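PDB 6N39: dephospho-CoA kinase from Mycobacterium paratuberculosis, which probably catalyses the ATP-dependent phosphorylation of the 3'-hydroxyl group of dephospho-CoA, the final step of coenzyme A biosynthesis. Local coordinates for residues A[391-394]-A[395-399]; A[203-206]-A[207-211]; A[383-386]-A[387-390]; A[231-234]-A[235-238]. One frame throughout, in Å; residues are numbered along the deposited sequence.

All four interactions are local helical contacts, in chain order 2, 4, 3, 1. Interaction 2 lies at the C-terminal end of helix 187-210, beside strand 10-16 of the parallel kinase sheet; its centre is about 20 Å from that of interaction 4, on helix 228-243, which packs on the mixed sheet of the UPF0157 region. Interactions 3 and 1 share helix 386-411: residues 383-390 hold the loop end, N-cap and first turn, 391-399 carry on, with centres about 13 Å apart and one acetate touching both. Interactions 1 and 2 are about 34 Å apart between centres, so the set runs from the kinase sheet to the C-terminal helices of a region involved in proper folding of the full-length enzyme.

Interaction 1: residues A[391-394]-A[395-399]. With ACT (acetate ion), chain G.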
loop_
_atom_site.group_PDB
_atom_site.type_symbol
_atom_site.label_atom_id
_atom_site.label_comp_id
_atom_site.label_asym_id
_atom_site.label_seq_id
_atom_site.Cartn_x
_atom_site.Cartn_y
_atom_site.Cartn_z
ATOM N N ALA A 391 22.579 18.965 -5.094
ATOM C CA ALA A 391 23.916 19.371 -5.515
ATOM C C ALA A 391 24.898 19.366 -4.349
ATOM O O ALA A 391 26.041 18.916 -4.502
ATOM C CB ALA A 391 23.877 20.759 -6.166
ATOM N N VAL A 392 24.487 19.869 -3.181
ATOM C CA VAL A 392 25.422 19.896 -2.056
ATOM C C VAL A 392 25.733 18.479 -1.579
ATOM O O VAL A 392 26.889 18.157 -1.282
ATOM C CB VAL A 392 24.893 20.789 -0.915
ATOM C CG1 VAL A 392 25.767 20.643 0.325
ATOM C CG2 VAL A 392 24.880 22.238 -1.359
ATOM N N LYS A 393 24.728 17.594 -1.554
ATOM C CA LYS A 393 24.973 16.218 -1.113
ATOM C C LYS A 393 25.828 15.429 -2.103
ATOM O O LYS A 393 26.640 14.589 -1.694
ATOM C CB LYS A 393 23.656 15.458 -0.916
ATOM C CG LYS A 393 22.797 15.898 0.240
ATOM C CD LYS A 393 22.042 14.702 0.840
ATOM C CE LYS A 393 21.279 13.882 -0.192
ATOM N NZ LYS A 393 20.733 12.619 0.423
ATOM N N GLU A 394 25.613 15.628 -3.403
ATOM C CA GLU A 394 26.083 14.649 -4.384
ATOM C C GLU A 394 27.579 14.340 -4.313
ATOM O O GLU A 394 27.931 13.151 -4.405
ATOM C CB GLU A 394 25.701 15.104 -5.802
ATOM C CG GLU A 394 25.855 14.002 -6.864
ATOM C CD GLU A 394 25.077 12.724 -6.509
ATOM O OE1 GLU A 394 25.600 11.614 -6.775
ATOM O OE2 GLU A 394 23.952 12.825 -5.957
ATOM N N PRO A 395 28.494 15.303 -4.158
ATOM C CA PRO A 395 29.918 14.920 -4.149
ATOM C C PRO A 395 30.266 13.911 -3.056
ATOM O O PRO A 395 31.154 13.077 -3.259
ATOM C CB PRO A 395 30.648 16.260 -3.961
ATOM C CG PRO A 395 29.689 17.291 -4.471
ATOM C CD PRO A 395 28.322 16.766 -4.080
ATOM N N TRP A 396 29.573 13.940 -1.919
ATOM C CA TRP A 396 29.890 13.023 -0.827
ATOM C C TRP A 396 29.696 11.560 -1.230
ATOM O O TRP A 396 30.417 10.682 -0.739
ATOM C CB TRP A 396 29.025 13.354 0.393
ATOM C CG TRP A 396 29.284 12.474 1.585
ATOM C CD1 TRP A 396 30.255 12.645 2.539
ATOM C CD2 TRP A 396 28.567 11.285 1.952
ATOM N NE1 TRP A 396 30.176 11.638 3.480
ATOM C CE2 TRP A 396 29.151 10.792 3.140
ATOM C CE3 TRP A 396 27.489 10.595 1.395
ATOM C CZ2 TRP A 396 28.692 9.632 3.774
ATOM C CZ3 TRP A 396 27.023 9.452 2.040
ATOM C CH2 TRP A 396 27.633 8.982 3.211
ATOM N N PHE A 397 28.743 11.276 -2.125
ATOM C CA PHE A 397 28.503 9.889 -2.510
ATOM C C PHE A 397 29.681 9.248 -3.231
ATOM O O PHE A 397 29.796 8.030 -3.191
ATOM C CB PHE A 397 27.232 9.766 -3.358
ATOM C CG PHE A 397 25.986 9.908 -2.554
ATOM C CD1 PHE A 397 25.552 8.872 -1.737
ATOM C CD2 PHE A 397 25.271 11.093 -2.564
ATOM C CE1 PHE A 397 24.403 9.006 -0.962
ATOM C CE2 PHE A 397 24.121 11.237 -1.787
ATOM C CZ PHE A 397 23.688 10.183 -0.988
ATOM N N ARG A 398 30.607 10.011 -3.821
ATOM C CA ARG A 398 31.745 9.352 -4.462
ATOM C C ARG A 398 32.638 8.665 -3.428
ATOM O O ARG A 398 32.995 7.480 -3.563
ATOM C CB ARG A 398 32.537 10.358 -5.291
ATOM C CG ARG A 398 31.696 11.048 -6.372
ATOM C CD ARG A 398 32.578 11.688 -7.454
ATOM N NE ARG A 398 33.430 12.768 -6.941
ATOM C CZ ARG A 398 33.046 14.040 -6.804
ATOM N NH1 ARG A 398 31.817 14.415 -7.135
ATOM N NH2 ARG A 398 33.891 14.943 -6.332
ATOM N N ASP A 399 32.970 9.384 -2.361
ATOM C CA ASP A 399 33.802 8.812 -1.307
ATOM C C ASP A 399 33.019 7.797 -0.489
ATOM O O ASP A 399 33.573 6.774 -0.067
ATOM C CB ASP A 399 34.352 9.933 -0.421
ATOM C CG ASP A 399 35.211 9.424 0.716
ATOM O OD1 ASP A 399 36.271 8.803 0.461
ATOM O OD2 ASP A 399 34.831 9.691 1.873
HETATM C C ACT G . 17.886 12.278 2.776
HETATM O O ACT G . 18.417 13.360 2.352
HETATM O OXT ACT G . 17.421 11.991 3.940
HETATM C CH3 ACT G . 17.792 11.115 1.726
#
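P395 meets the turn formed by A391 to E394 in a proline kink within helix 386-411, and the backbone bonds define it. The ring nitrogen of P395 has no hydrogen to give, and its CD takes up the place beside A391 O, at 3.2 Å. W396 N instead bonds K393 O at 3.0 Å, and F397 N bonds E394 O at 3.1 Å. Both links reach back three residues rather than four, and both are bent, with N-H...O angles of 138° and 142°. The second donor stands well above the carbonyl plane of E394.

Van der Waals contacts centre on the F397 ring. CG of F397 is anti to its carbonyl carbon (chi1 -74°), which turns the ring back over the preceding turn. F397 CE2 lies 4.2 Å from K393 CE, the two side chains crossing obliquely, while CD2 is 4.0 Å from E394 OE2, the E394 carboxylate lying not far from parallel to the ring. W396 lays CE3 over one face of the F397 ring, toward its rim, and stacks in turn with Y371 of helix 365-382.

The polar contacts belong to the K393 ammonium. Its chain bends at chi2 and chi3, and the amine bonds both Y371 OH and an acetate probably taken from the crystallisation liquor; K393 NZ lies 3.1 Å from the acetate O.

Interaction 2: residues A[203-206]-A[207-211]; sequences VPFA and HNLST
F205 and L209, one helical turn apart, lie side by side and point the same way near the C-terminal end of helix 187-210. The ring meets the leucine branch point, with F205 CE1 4.0 Å from L209 CG and 4.1 Å from L209 CD1, an oblique apolar approach. Beside them, the N208 side chain folds back over the previous turn: its CG is anti to its carbonyl carbon (chi1 -79°), which brings N208 CG to 3.2 Å from P204 O. The N208 amide finds its partner outside the turn, ND2 bonding A333 O.

These side chains are positioned by a regular alpha-helical ladder. V203, P204, F205 and A206 each offer a carbonyl to the N-H four residues on, from H207 N to S210 N, with N-H...O angles of 161° to 163°; N208 N to P204 O is the shortest link, at 2.8 Å. P204 breaks only the link to the turn before it. At the end of the helix H207 O takes two bonds from T211, at 3.0 Å from T211 N and 2.8 Å from T211 OG1, arriving from opposite faces of its plane.

Further out, F205, A206 and L209 all rest on L10 of strand 10-16. Apolar packing therefore fastens this helix end to the kinase sheet, while the last turn is closed by polar bonds, H207 O being gripped by two donors.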
loop_
_atom_site.group_PDB
_atom_site.type_symbol
_atom_site.label_atom_id
_atom_site.label_comp_id
_atom_site.label_asym_id
_atom_site.label_seq_id
_atom_site.Cartn_x
_atom_site.Cartn_y
_atom_site.Cartn_z
ATOM N N VAL A 203 -8.609 13.165 -2.877
ATOM C CA VAL A 203 -8.750 13.985 -4.083
ATOM C C VAL A 203 -7.404 14.214 -4.770
ATOM O O VAL A 203 -7.294 13.939 -5.978
ATOM C CB VAL A 203 -9.485 15.297 -3.754
ATOM C CG1 VAL A 203 -9.241 16.324 -4.843
ATOM C CG2 VAL A 203 -11.006 15.054 -3.575
ATOM N N PRO A 204 -6.362 14.712 -4.092
ATOM C CA PRO A 204 -5.081 14.889 -4.796
ATOM C C PRO A 204 -4.437 13.572 -5.224
ATOM O O PRO A 204 -3.804 13.542 -6.279
ATOM C CB PRO A 204 -4.215 15.661 -3.783
ATOM C CG PRO A 204 -4.845 15.394 -2.445
ATOM C CD PRO A 204 -6.310 15.228 -2.707
ATOM N N PHE A 205 -4.596 12.481 -4.465
ATOM C CA PHE A 205 -4.089 11.180 -4.898
ATOM C C PHE A 205 -4.683 10.791 -6.251
ATOM O O PHE A 205 -3.952 10.474 -7.202
ATOM C CB PHE A 205 -4.408 10.127 -3.826
ATOM C CG PHE A 205 -3.657 8.802 -3.970
ATOM C CD1 PHE A 205 -2.739 8.582 -4.993
ATOM C CD2 PHE A 205 -3.879 7.775 -3.050
ATOM C CE1 PHE A 205 -2.052 7.355 -5.101
ATOM C CE2 PHE A 205 -3.216 6.552 -3.149
ATOM C CZ PHE A 205 -2.284 6.343 -4.174
ATOM N N ALA A 206 -6.013 10.839 -6.359
ATOM C CA ALA A 206 -6.679 10.492 -7.618
ATOM C C ALA A 206 -6.294 11.451 -8.740
ATOM O O ALA A 206 -6.064 11.027 -9.882
ATOM C CB ALA A 206 -8.206 10.484 -7.434
ATOM N N HIS A 207 -6.249 12.756 -8.444
ATOM C CA HIS A 207 -5.903 13.716 -9.488
ATOM C C HIS A 207 -4.479 13.495 -9.978
ATOM O O HIS A 207 -4.212 13.559 -11.184
ATOM C CB HIS A 207 -6.072 15.150 -8.976
ATOM C CG HIS A 207 -5.665 16.184 -9.971
ATOM N ND1 HIS A 207 -6.344 16.381 -11.154
ATOM C CD2 HIS A 207 -4.665 17.093 -9.955
ATOM C CE1 HIS A 207 -5.777 17.366 -11.826
ATOM N NE2 HIS A 207 -4.757 17.817 -11.119
ATOM N N ASN A 208 -3.555 13.238 -9.051
ATOM C CA ASN A 208 -2.167 12.979 -9.410
ATOM C C ASN A 208 -2.052 11.740 -10.272
ATOM O O ASN A 208 -1.292 11.731 -11.246
ATOM C CB ASN A 208 -1.315 12.812 -8.150
ATOM C CG ASN A 208 -0.956 14.138 -7.504
ATOM O OD1 ASN A 208 -1.140 15.200 -8.100
ATOM N ND2 ASN A 208 -0.424 14.080 -6.293
ATOM N N LEU A 209 -2.781 10.672 -9.910
ATOM C CA LEU A 209 -2.747 9.451 -10.713
ATOM C C LEU A 209 -3.254 9.717 -12.118
ATOM O O LEU A 209 -2.643 9.295 -13.109
ATOM C CB LEU A 209 -3.592 8.356 -10.057
ATOM C CG LEU A 209 -2.955 7.486 -8.986
ATOM C CD1 LEU A 209 -3.951 6.382 -8.612
ATOM C CD2 LEU A 209 -1.600 6.884 -9.459
ATOM N N SER A 210 -4.373 10.434 -12.219
ATOM C CA SER A 210 -4.967 10.712 -13.518
ATOM C C SER A 210 -4.071 11.580 -14.395
ATOM O O SER A 210 -4.140 11.488 -15.623
ATOM C CB SER A 210 -6.319 11.393 -13.323
ATOM O OG SER A 210 -6.753 11.941 -14.543
ATOM N N THR A 211 -3.267 12.462 -13.803
ATOM C CA THR A 211 -2.364 13.292 -14.590
ATOM C C THR A 211 -0.943 12.757 -14.559
ATOM O O THR A 211 -0.031 13.428 -15.044
ATOM C CB THR A 211 -2.377 14.747 -14.105
ATOM O OG1 THR A 211 -2.215 14.784 -12.681
ATOM C CG2 THR A 211 -3.678 15.468 -14.501
#

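Interaction 3: residues A[383-386]-A[387-390]; sequences DGDI and DAYV. With ACT (acetate ion), chain G.
An N-cap starts helix 386-411, where D385 leaves the loop after helix 365-382 and meets the first turn. D385 CG stands anti to its own N (chi1 -176°), which carries OD1 to 3.2 Å from D387 N; at an N-H...O angle of 130° this capping bond is weak. The D387 carboxylate is near as well, with D385 OD1 and D387 OD2 4.6 Å apart; the two, though like charges, sit at the helix N terminus, whose dipole would probably offset part of their repulsion.

Regular backbone bonding follows at once: Y389 N bonds D385 O at 3.1 Å, and V390 N bonds I386 O at 2.9 Å, close to straight at 168°. I386 and V390 run side by side in the same direction, and I386 CD1 touches both V390 CG2, at 4.0 Å, and, obliquely, Y389 CD2, at 4.4 Å. Y389 OH bonds an acetate oxygen that lies at the ring edge, in its plane, 2.6 Å from OH. K375 NZ, K267 N and K393 NZ also hydrogen-bond this ion. Y389 packs on K375, A378 and A382, which seats the new helix against helix 365-382.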
loop_
_atom_site.group_PDB
_atom_site.type_symbol
_atom_site.label_atom_id
_atom_site.label_comp_id
_atom_site.label_asym_id
_atom_site.label_seq_id
_atom_site.Cartn_x
_atom_site.Cartn_y
_atom_site.Cartn_z
ATOM N N ASP A 383 18.006 25.836 1.563
ATOM C CA ASP A 383 16.918 26.726 1.952
ATOM C C ASP A 383 15.659 26.449 1.126
ATOM O O ASP A 383 15.106 27.330 0.468
ATOM C CB ASP A 383 17.357 28.186 1.827
ATOM C CG ASP A 383 16.760 29.067 2.906
ATOM O OD1 ASP A 383 17.094 28.862 4.095
ATOM O OD2 ASP A 383 15.960 29.965 2.569
ATOM N N GLY A 384 15.226 25.186 1.146
ATOM C CA GLY A 384 14.000 24.776 0.496
ATOM C C GLY A 384 14.136 24.327 -0.948
ATOM O O GLY A 384 13.220 23.682 -1.465
ATOM N N ASP A 385 15.244 24.647 -1.614
ATOM C CA ASP A 385 15.446 24.315 -3.023
ATOM C C ASP A 385 15.997 22.891 -3.122
ATOM O O ASP A 385 17.144 22.635 -2.737
ATOM C CB ASP A 385 16.386 25.342 -3.657
ATOM C CG ASP A 385 16.594 25.137 -5.159
ATOM O OD1 ASP A 385 16.068 24.169 -5.746
ATOM O OD2 ASP A 385 17.298 25.973 -5.762
ATOM N N ILE A 386 15.183 21.967 -3.653
ATOM C CA ILE A 386 15.576 20.561 -3.726
ATOM C C ILE A 386 16.837 20.390 -4.568
ATOM O O ILE A 386 17.733 19.611 -4.214
ATOM C CB ILE A 386 14.413 19.702 -4.265
ATOM C CG1 ILE A 386 14.850 18.248 -4.457
ATOM C CG2 ILE A 386 13.887 20.253 -5.576
ATOM C CD1 ILE A 386 15.228 17.544 -3.173
ATOM N N ASP A 387 16.923 21.105 -5.694
ATOM C CA ASP A 387 18.080 20.982 -6.576
ATOM C C ASP A 387 19.370 21.346 -5.850
ATOM O O ASP A 387 20.367 20.621 -5.939
ATOM C CB ASP A 387 17.892 21.865 -7.813
ATOM C CG ASP A 387 16.827 21.329 -8.760
ATOM O OD1 ASP A 387 16.308 20.219 -8.516
ATOM O OD2 ASP A 387 16.509 22.025 -9.750
ATOM N N ALA A 388 19.369 22.477 -5.135
ATOM C CA ALA A 388 20.549 22.886 -4.376
ATOM C C ALA A 388 20.915 21.846 -3.325
ATOM O O ALA A 388 22.100 21.584 -3.081
ATOM C CB ALA A 388 20.306 24.243 -3.721
ATOM N N TYR A 389 19.903 21.240 -2.700
ATOM C CA TYR A 389 20.140 20.202 -1.703
ATOM C C TYR A 389 20.837 18.996 -2.330
ATOM O O TYR A 389 21.847 18.493 -1.808
ATOM C CB TYR A 389 18.795 19.817 -1.072
ATOM C CG TYR A 389 18.878 18.763 -0.009
ATOM C CD1 TYR A 389 19.249 19.083 1.292
ATOM C CD2 TYR A 389 18.577 17.441 -0.303
ATOM C CE1 TYR A 389 19.330 18.100 2.268
ATOM C CE2 TYR A 389 18.651 16.460 0.659
ATOM C CZ TYR A 389 19.030 16.789 1.938
ATOM O OH TYR A 389 19.102 15.795 2.878
ATOM N N VAL A 390 20.315 18.534 -3.468
ATOM C CA VAL A 390 20.916 17.419 -4.194
ATOM C C VAL A 390 22.353 17.751 -4.583
ATOM O O VAL A 390 23.258 16.920 -4.435
ATOM C CB VAL A 390 20.057 17.071 -5.427
ATOM C CG1 VAL A 390 20.777 16.058 -6.334
ATOM C CG2 VAL A 390 18.691 16.518 -4.994
HETATM C C ACT G . 17.886 12.278 2.776
HETATM O O ACT G . 18.417 13.360 2.352
HETATM O OXT ACT G . 17.421 11.991 3.940
HETATM C CH3 ACT G . 17.792 11.115 1.726
#

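Interaction 4: residues A[231-234]-A[235-238]; sequences QAQR and IVNR
Q233 and N237 link successive turns of helix 228-243 through their amides. From CB the Q233 chain leaves with CG anti to the backbone N, and CG comes to 4.1 Å from N237 ND2. The chain then bends at chi2 (59°), which swings the amide along the helix: CD lies 4.1 Å from N237 OD1, and the tip NE2 reaches that oxygen at 3.0 Å, in a bond bent to an N-H...O angle of 138°. The acceptor lies near the Q233 amide plane, whereas the donor stands above the N237 carbonyl plane, off its lone pairs; the two amides are turned 44° apart.

The backbone beneath is regular alpha helix. I235 N, V236 N, N237 N and R238 N bond the carbonyls of Q231, A232, Q233 and R234, and the V236 N to A232 O link is the shortest, at 2.8 Å. Q233 and N237 are thus joined twice, N237 N giving to Q233 O and Q233 NE2 giving to N237 OD1.

R234 and R238 reach partners in the kinase part: R238 NH2 forms a salt bridge with D178 and its NE bonds F132 O, while R234 NH1 bonds A175 O. R238 NH1 also bonds Y294 OH. On the apolar side I235 packs on I270 and I272 of strand 270-276, and V236 touches I272 and V250, so the helix lies between the mixed sheet and the kinase domain.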
loop_
_atom_site.group_PDB
_atom_site.type_symbol
_atom_site.label_atom_id
_atom_site.label_comp_id
_atom_site.label_asym_id
_atom_site.label_seq_id
_atom_site.Cartn_x
_atom_site.Cartn_y
_atom_site.Cartn_z
ATOM N N GLN A 231 5.044 1.469 7.635
ATOM C CA GLN A 231 4.676 2.040 6.338
ATOM C C GLN A 231 5.432 1.348 5.212
ATOM O O GLN A 231 4.859 1.030 4.153
ATOM C CB GLN A 231 4.940 3.556 6.318
ATOM C CG GLN A 231 4.110 4.347 7.365
ATOM C CD GLN A 231 4.537 5.819 7.496
ATOM O OE1 GLN A 231 5.445 6.287 6.806
ATOM N NE2 GLN A 231 3.882 6.540 8.390
ATOM N N ALA A 232 6.726 1.091 5.429
ATOM C CA ALA A 232 7.520 0.474 4.374
ATOM C C ALA A 232 7.063 -0.957 4.111
ATOM O O ALA A 232 7.083 -1.413 2.966
ATOM C CB ALA A 232 9.009 0.509 4.729
ATOM N N GLN A 233 6.668 -1.686 5.154
ATOM C CA GLN A 233 6.198 -3.054 4.921
ATOM C C GLN A 233 4.920 -3.043 4.092
ATOM O O GLN A 233 4.753 -3.869 3.180
ATOM C CB GLN A 233 5.971 -3.790 6.244
ATOM C CG GLN A 233 5.753 -5.307 6.078
ATOM C CD GLN A 233 6.947 -5.992 5.399
ATOM O OE1 GLN A 233 8.051 -6.020 5.945
ATOM N NE2 GLN A 233 6.725 -6.542 4.203
ATOM N N ARG A 234 4.014 -2.097 4.372
ATOM C CA ARG A 234 2.815 -2.008 3.536
ATOM C C ARG A 234 3.194 -1.763 2.085
ATOM O O ARG A 234 2.641 -2.398 1.172
ATOM C CB ARG A 234 1.872 -0.908 4.032
ATOM C CG ARG A 234 1.279 -1.233 5.372
ATOM C CD ARG A 234 0.153 -0.289 5.717
ATOM N NE ARG A 234 0.618 1.022 6.113
ATOM C CZ ARG A 234 0.875 1.381 7.369
ATOM N NH1 ARG A 234 0.717 0.520 8.364
ATOM N NH2 ARG A 234 1.278 2.615 7.634
ATOM N N ILE A 235 4.179 -0.884 1.862
ATOM C CA ILE A 235 4.575 -0.545 0.494
ATOM C C ILE A 235 5.238 -1.746 -0.195
ATOM O O ILE A 235 4.937 -2.065 -1.351
ATOM C CB ILE A 235 5.496 0.689 0.504
ATOM C CG1 ILE A 235 4.734 1.921 1.008
ATOM C CG2 ILE A 235 6.093 0.916 -0.887
ATOM C CD1 ILE A 235 5.653 3.097 1.484
ATOM N N VAL A 236 6.167 -2.403 0.499
ATOM C CA VAL A 236 6.860 -3.573 -0.037
ATOM C C VAL A 236 5.855 -4.635 -0.460
ATOM O O VAL A 236 5.951 -5.192 -1.559
ATOM C CB VAL A 236 7.856 -4.134 1.000
ATOM C CG1 VAL A 236 8.301 -5.562 0.602
ATOM C CG2 VAL A 236 9.075 -3.204 1.154
ATOM N N ASN A 237 4.874 -4.933 0.406
ATOM C CA ASN A 237 3.876 -5.943 0.062
ATOM C C ASN A 237 3.079 -5.524 -1.165
ATOM O O ASN A 237 2.839 -6.334 -2.076
ATOM C CB ASN A 237 2.932 -6.189 1.245
ATOM C CG ASN A 237 3.606 -6.917 2.395
ATOM O OD1 ASN A 237 4.697 -7.470 2.243
ATOM N ND2 ASN A 237 2.951 -6.928 3.558
ATOM N N ARG A 238 2.638 -4.256 -1.190
ATOM C CA ARG A 238 1.852 -3.741 -2.310
ATOM C C ARG A 238 2.618 -3.855 -3.627
ATOM O O ARG A 238 2.052 -4.227 -4.667
ATOM C CB ARG A 238 1.470 -2.280 -2.029
ATOM C CG ARG A 238 0.752 -1.569 -3.171
ATOM C CD ARG A 238 0.453 -0.069 -2.824
ATOM N NE ARG A 238 -0.291 0.047 -1.564
ATOM C CZ ARG A 238 0.026 0.868 -0.561
ATOM N NH1 ARG A 238 1.051 1.728 -0.674
ATOM N NH2 ARG A 238 -0.706 0.847 0.550
#